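Local coordinates for bromo domain containing protein (Cryptosporidium parvum, PDB 5U9N), which probably recognises acetylated lysines through its bromodomains, the second of which, the domain crystallised here, binds the inhibitor bromosporine, at residues 12-15 / 16-19. Sequence-based numbering, arbitrary orientation.
Sequences ECLR and ILNL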
loop_
_atom_site.group_PDB
_atom_site.type_symbol
_atom_site.label_atom_id
_atom_site.label_comp_id
_atom_site.label_asym_id
_atom_site.label_seq_id
_atom_site.Cartn_x
_atom_site.Cartn_y
_atom_site.Cartn_z
ATOM N N GLU A 12 -1.803 0.678 -15.034
ATOM C CA GLU A 12 -0.801 -0.356 -14.727
ATOM C C GLU A 12 -0.544 -0.385 -13.196
ATOM O O GLU A 12 -0.388 -1.466 -12.618
ATOM C CB GLU A 12 0.501 -0.093 -15.525
ATOM C CG GLU A 12 1.629 -1.088 -15.279
ATOM C CD GLU A 12 1.336 -2.537 -15.614
ATOM O OE1 GLU A 12 0.389 -2.797 -16.389
ATOM O OE2 GLU A 12 2.053 -3.419 -15.086
ATOM N N CYS A 13 -0.607 0.795 -12.539
ATOM C CA CYS A 13 -0.505 0.897 -11.075
ATOM C C CYS A 13 -1.752 0.310 -10.420
ATOM O O CYS A 13 -1.651 -0.389 -9.415
ATOM C CB CYS A 13 -0.301 2.350 -10.646
ATOM S SG CYS A 13 1.333 3.010 -11.021
ATOM N N LEU A 14 -2.931 0.631 -10.958
ATOM C CA LEU A 14 -4.185 0.123 -10.418
ATOM C C LEU A 14 -4.280 -1.407 -10.581
ATOM O O LEU A 14 -4.746 -2.099 -9.668
ATOM C CB LEU A 14 -5.355 0.808 -11.096
ATOM C CG LEU A 14 -6.726 0.363 -10.628
ATOM C CD1 LEU A 14 -6.946 0.725 -9.164
ATOM C CD2 LEU A 14 -7.805 0.931 -11.530
ATOM N N ARG A 15 -3.841 -1.930 -11.735
ATOM C CA ARG A 15 -3.789 -3.382 -11.979
ATOM C C ARG A 15 -2.995 -4.069 -10.858
ATOM O O ARG A 15 -3.474 -5.039 -10.275
ATOM C CB ARG A 15 -3.125 -3.677 -13.340
ATOM C CG ARG A 15 -3.147 -5.145 -13.740
ATOM C CD ARG A 15 -2.339 -5.404 -15.015
ATOM N NE ARG A 15 -0.889 -5.231 -14.813
ATOM C CZ ARG A 15 -0.074 -6.130 -14.254
ATOM N NH1 ARG A 15 -0.551 -7.283 -13.804
ATOM N NH2 ARG A 15 1.219 -5.873 -14.131
ATOM N N ILE A 16 -1.790 -3.553 -10.555
ATOM C CA ILE A 16 -0.922 -4.137 -9.531
ATOM C C ILE A 16 -1.550 -3.988 -8.130
ATOM O O ILE A 16 -1.516 -4.932 -7.348
ATOM C CB ILE A 16 0.493 -3.513 -9.593
ATOM C CG1 ILE A 16 1.221 -4.024 -10.858
ATOM C CG2 ILE A 16 1.304 -3.833 -8.305
ATOM C CD1 ILE A 16 2.485 -3.301 -11.183
ATOM N N LEU A 17 -2.132 -2.828 -7.834
ATOM C CA LEU A 17 -2.844 -2.594 -6.571
ATOM C C LEU A 17 -3.967 -3.626 -6.388
ATOM O O LEU A 17 -4.108 -4.200 -5.309
ATOM C CB LEU A 17 -3.441 -1.180 -6.571
ATOM C CG LEU A 17 -3.923 -0.651 -5.220
ATOM C CD1 LEU A 17 -2.758 -0.217 -4.361
ATOM C CD2 LEU A 17 -4.876 0.516 -5.416
ATOM N N ASN A 18 -4.743 -3.879 -7.455
ATOM C CA ASN A 18 -5.822 -4.865 -7.426
ATOM C C ASN A 18 -5.297 -6.290 -7.216
ATOM O O ASN A 18 -6.019 -7.115 -6.666
ATOM C CB ASN A 18 -6.650 -4.809 -8.725
ATOM C CG ASN A 18 -7.667 -3.693 -8.752
ATOM O OD1 ASN A 18 -8.020 -3.110 -7.723
ATOM N ND2 ASN A 18 -8.220 -3.425 -9.923
ATOM N N LEU A 19 -4.077 -6.593 -7.680
ATOM C CA LEU A 19 -3.474 -7.904 -7.448
ATOM C C LEU A 19 -3.001 -8.042 -5.977
ATOM O O LEU A 19 -3.101 -9.120 -5.422
ATOM C CB LEU A 19 -2.306 -8.167 -8.414
ATOM C CG LEU A 19 -2.699 -8.462 -9.843
ATOM C CD1 LEU A 19 -1.519 -8.317 -10.758
ATOM C CD2 LEU A 19 -3.288 -9.877 -9.978
#
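Ile16 lies beneath the guanidinium of Arg15, its CG1 over one face of that group at 3.8 Å from NH2, while its CD1 reaches the Glu12 carboxylate, 3.9 Å from OE2. Arg15 grips this carboxylate side-on with two nitrogens: NH2 forms a salt bridge to OE2 at 2.8 Å, nearly straight at 173°, on the syn side of the oxygen but tilted out of the carboxylate plane, and NE donates to OE1, which it meets from above that plane. The bend at chi3 (69°) swings the guanidinium across the helix surface, so that its NE and NH2 edge meets the carboxylate. OE2 is held a second time by Ser141 OG, in the loop between helices 122-139 and 143-148; this positive and hydroxyl company would be expected to favour the ionised acid. Nearer the NH1 end, on the same side of the plane as Ile16, Leu19 approaches obliquely, its CD1 3.4 Å from NH1.

The well-packed side of the helix holds Glu12, Cys13, Ile16 and Leu17. Glu12 touches Val143 and Leu146, Ile16 presses on Phe134 and Trp138 of helix 122-139, and Leu17 faces Tyr57 and Glu61 of helix 57-65. Arg15 reaches in to Glu12 from the exposed side; Leu14 and Asn18 are partly exposed. Around Leu14 the contacts are looser: CD1 comes no nearer than 4.3 Å to Leu17 CD2, and CG lies 4.1 Å from Asn18 ND2. Beneath the side chains run successive i to i+4 backbone bonds, from Ile16 N to Glu12 O through Leu19 N to Arg15 O, the last the most bent at 140°. With the Leu17 side chain about 13 Å from bound bromosporine, this i to i+3 Glu-Arg salt bridge runs along one side of an amphipathic turn of helix 9-20, the first helix of the all-helical bromodomain bundle.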